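Local atomic coordinates of caspase Nc subunit 1 (Drosophila melanogaster, PDB entry 2FP3), a protein that acts as a cysteine protease, an initiator caspase of the apoptotic cascade that also drives steroid-mediated cell death during insect metamorphosis. Residues L230-T240 with T295-F303. The protein carries 2 engineered substitutions. Residues are numbered along the deposited sequence; the frame is centred on the assembly and turned at random.
Sequences LADTLVCYANT and TGAYDNLGF
Tyr237 leans across toward the neighbouring strand, its side chain crossing that of Asp299 at about a right angle, and ends on the carboxylate, its OH donating to Asp299 OD2 at 2.6 Å. The donor comes in on the syn side, 32° out of the carboxylate plane, while ring and carboxylate stand 61° apart. Asp299 carries CG anti to its own carbonyl carbon, which swings the acid toward the neighbouring strand and brings OD2 to the ring edge. Lys161 of helix 157-162 also bonds the tyrosine hydroxyl. Further along this face, which Thr233 and Val235 share, Leu301 CD1 meets Leu230 CD1 at 3.5 Å.

On the other face a leucine meets an aromatic ring. Leu234 lays CG over the centre of the Phe303 ring, 3.4 Å from the centroid, a CH-pi contact; CD1 reaches on toward CZ. Phe303 gets there by extending CG away from its backbone N (chi1 -172°). Asn300 OD1 takes Phe303 N in an Asx motif at 2.7 Å, tying down the turn that delivers the ring. Tyr298 sets CB against Cys236 SG and sends its hydroxyl to Glu273 and Lys277 of helix 272-284, which packs on this side.

Between the faces, strands 233-237 and 297-301 run antiparallel, with Tyr237 N to Ala297 O at 2.8 Å; a G1 bulge at Asp232 and Thr233, both opposite Leu301, interrupts the regular pairing, and a weak bond from Asp232 N to Gly302 O follows. Strand 297-301 is the edge strand of the caspase sheet within this chain. With Tyr237 close to Ala184, an engineered residue at the position inferred to be catalytic, the lysine and aspartate on its hydroxyl probably restrain that ring beside the active site, and their opposite charges would partly offset one another.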
loop_
_atom_site.group_PDB
_atom_site.type_symbol
_atom_site.label_atom_id
_atom_site.label_comp_id
_atom_site.label_asym_id
_atom_site.label_seq_id
_atom_site.Cartn_x
_atom_site.Cartn_y
_atom_site.Cartn_z
ATOM N N LEU A 230 5.538 12.680 -10.001
ATOM C CA LEU A 230 4.360 12.417 -9.183
ATOM C C LEU A 230 4.209 13.458 -8.083
ATOM O O LEU A 230 5.152 14.163 -7.738
ATOM C CB LEU A 230 4.457 11.030 -8.548
ATOM C CG LEU A 230 4.505 9.867 -9.538
ATOM C CD1 LEU A 230 4.813 8.565 -8.822
ATOM C CD2 LEU A 230 3.165 9.780 -10.256
ATOM N N ALA A 231 3.008 13.564 -7.540
ATOM C CA ALA A 231 2.762 14.503 -6.461
ATOM C C ALA A 231 1.885 13.789 -5.471
ATOM O O ALA A 231 1.256 12.789 -5.817
ATOM C CB ALA A 231 2.062 15.748 -6.979
ATOM N N ASP A 232 1.868 14.282 -4.236
ATOM C CA ASP A 232 1.041 13.693 -3.195
ATOM C C ASP A 232 1.140 12.163 -3.197
ATOM O O ASP A 232 0.135 11.456 -3.050
ATOM C CB ASP A 232 -0.397 14.130 -3.429
ATOM C CG ASP A 232 -0.527 15.635 -3.519
ATOM O OD1 ASP A 232 -0.479 16.303 -2.468
ATOM O OD2 ASP A 232 -0.660 16.153 -4.643
ATOM N N THR A 233 2.353 11.649 -3.343
ATOM C CA THR A 233 2.509 10.213 -3.389
ATOM C C THR A 233 3.593 9.653 -2.477
ATOM O O THR A 233 4.650 10.247 -2.304
ATOM C CB THR A 233 2.809 9.755 -4.833
ATOM O OG1 THR A 233 1.801 10.261 -5.717
ATOM C CG2 THR A 233 2.842 8.239 -4.919
ATOM N N LEU A 234 3.303 8.502 -1.887
ATOM C CA LEU A 234 4.263 7.803 -1.051
ATOM C C LEU A 234 4.476 6.432 -1.687
ATOM O O LEU A 234 3.507 5.770 -2.094
ATOM C CB LEU A 234 3.736 7.609 0.373
ATOM C CG LEU A 234 3.574 8.814 1.311
ATOM C CD1 LEU A 234 3.050 8.306 2.653
ATOM C CD2 LEU A 234 4.908 9.542 1.499
ATOM N N VAL A 235 5.739 6.025 -1.808
ATOM C CA VAL A 235 6.063 4.713 -2.350
ATOM C C VAL A 235 6.763 3.990 -1.218
ATOM O O VAL A 235 7.851 4.378 -0.792
ATOM C CB VAL A 235 6.987 4.798 -3.577
ATOM C CG1 VAL A 235 7.325 3.390 -4.069
ATOM C CG2 VAL A 235 6.295 5.579 -4.687
ATOM N N CYS A 236 6.121 2.940 -0.720
ATOM C CA CYS A 236 6.645 2.180 0.407
ATOM C C CYS A 236 7.235 0.843 -0.007
ATOM O O CYS A 236 6.684 0.144 -0.860
ATOM C CB CYS A 236 5.525 1.980 1.425
ATOM S SG CYS A 236 4.617 3.516 1.728
ATOM N N TYR A 237 8.361 0.501 0.607
ATOM C CA TYR A 237 9.066 -0.739 0.315
ATOM C C TYR A 237 9.408 -1.455 1.614
ATOM O O TYR A 237 9.372 -0.861 2.685
ATOM C CB TYR A 237 10.392 -0.453 -0.386
ATOM C CG TYR A 237 10.370 0.596 -1.469
ATOM C CD1 TYR A 237 9.907 0.291 -2.744
ATOM C CD2 TYR A 237 10.861 1.881 -1.230
ATOM C CE1 TYR A 237 9.937 1.234 -3.765
ATOM C CE2 TYR A 237 10.894 2.836 -2.241
ATOM C CZ TYR A 237 10.429 2.504 -3.513
ATOM O OH TYR A 237 10.457 3.425 -4.542
ATOM N N ALA A 238 9.756 -2.733 1.503
ATOM C CA ALA A 238 10.170 -3.530 2.654
ATOM C C ALA A 238 11.644 -3.819 2.371
ATOM O O ALA A 238 12.068 -4.972 2.282
ATOM C CB ALA A 238 9.376 -4.824 2.721
ATOM N N ASN A 239 12.408 -2.740 2.224
ATOM C CA ASN A 239 13.831 -2.778 1.902
ATOM C C ASN A 239 14.696 -3.768 2.679
ATOM O O ASN A 239 15.216 -3.460 3.753
ATOM C CB ASN A 239 14.412 -1.372 2.038
ATOM C CG ASN A 239 15.562 -1.128 1.093
ATOM O OD1 ASN A 239 15.437 -1.314 -0.119
ATOM N ND2 ASN A 239 16.689 -0.696 1.638
ATOM N N THR A 240 14.848 -4.957 2.106
ATOM C CA THR A 240 15.657 -6.027 2.675
ATOM C C THR A 240 15.925 -7.055 1.574
ATOM O O THR A 240 14.998 -7.570 0.945
ATOM C CB THR A 240 14.957 -6.701 3.874
ATOM O OG1 THR A 240 15.087 -5.861 5.028
ATOM C CG2 THR A 240 15.576 -8.061 4.170
ATOM N N THR A 295 15.090 -1.738 8.126
ATOM C CA THR A 295 14.666 -2.354 6.872
ATOM C C THR A 295 13.661 -1.543 6.050
ATOM O O THR A 295 13.911 -1.241 4.883
ATOM C CB THR A 295 14.057 -3.750 7.128
ATOM O OG1 THR A 295 12.926 -3.625 7.996
ATOM C CG2 THR A 295 15.081 -4.671 7.776
ATOM N N GLY A 296 12.525 -1.203 6.655
ATOM C CA GLY A 296 11.497 -0.444 5.954
ATOM C C GLY A 296 11.953 0.885 5.379
ATOM O O GLY A 296 12.834 1.537 5.938
ATOM N N ALA A 297 11.347 1.292 4.265
ATOM C CA ALA A 297 11.702 2.550 3.608
ATOM C C ALA A 297 10.578 3.063 2.704
ATOM O O ALA A 297 9.705 2.305 2.301
ATOM C CB ALA A 297 12.977 2.355 2.781
ATOM N N TYR A 298 10.589 4.356 2.392
ATOM C CA TYR A 298 9.581 4.924 1.499
ATOM C C TYR A 298 10.068 6.223 0.882
ATOM O O TYR A 298 10.922 6.899 1.453
ATOM C CB TYR A 298 8.264 5.188 2.243
ATOM C CG TYR A 298 8.347 6.262 3.318
ATOM C CD1 TYR A 298 8.706 5.945 4.633
ATOM C CD2 TYR A 298 8.024 7.590 3.027
ATOM C CE1 TYR A 298 8.723 6.921 5.633
ATOM C CE2 TYR A 298 8.049 8.570 4.015
ATOM C CZ TYR A 298 8.392 8.233 5.314
ATOM O OH TYR A 298 8.379 9.206 6.291
ATOM N N ASP A 299 9.524 6.568 -0.284
ATOM C CA ASP A 299 9.891 7.813 -0.952
ATOM C C ASP A 299 8.745 8.806 -0.869
ATOM O O ASP A 299 7.590 8.471 -1.168
ATOM C CB ASP A 299 10.207 7.605 -2.432
ATOM C CG ASP A 299 11.168 6.478 -2.678
ATOM O OD1 ASP A 299 12.103 6.286 -1.871
ATOM O OD2 ASP A 299 10.985 5.793 -3.698
ATOM N N ASN A 300 9.071 10.031 -0.472
ATOM C CA ASN A 300 8.080 11.086 -0.371
ATOM C C ASN A 300 8.170 11.899 -1.663
ATOM O O ASN A 300 9.135 12.641 -1.867
ATOM C CB ASN A 300 8.380 11.980 0.833
ATOM C CG ASN A 300 7.254 12.936 1.131
ATOM O OD1 ASN A 300 6.700 13.542 0.221
ATOM N ND2 ASN A 300 6.907 13.082 2.411
ATOM N N LEU A 301 7.183 11.735 -2.544
ATOM C CA LEU A 301 7.167 12.462 -3.809
ATOM C C LEU A 301 6.160 13.597 -3.702
ATOM O O LEU A 301 5.000 13.469 -4.101
ATOM C CB LEU A 301 6.779 11.529 -4.956
ATOM C CG LEU A 301 7.524 10.195 -5.060
ATOM C CD1 LEU A 301 7.028 9.421 -6.281
ATOM C CD2 LEU A 301 9.013 10.452 -5.175
ATOM N N GLY A 302 6.606 14.720 -3.161
ATOM C CA GLY A 302 5.708 15.837 -3.000
ATOM C C GLY A 302 4.516 15.497 -2.114
ATOM O O GLY A 302 3.471 16.119 -2.247
ATOM N N PHE A 303 4.644 14.504 -1.238
ATOM C CA PHE A 303 3.558 14.141 -0.314
ATOM C C PHE A 303 3.786 15.133 0.837
ATOM O O PHE A 303 4.330 14.784 1.882
ATOM C CB PHE A 303 3.745 12.694 0.157
ATOM C CG PHE A 303 2.590 12.139 0.972
ATOM C CD1 PHE A 303 2.574 12.250 2.364
ATOM C CD2 PHE A 303 1.551 11.439 0.348
ATOM C CE1 PHE A 303 1.550 11.661 3.120
ATOM C CE2 PHE A 303 0.524 10.847 1.095
ATOM C CZ PHE A 303 0.524 10.957 2.479
#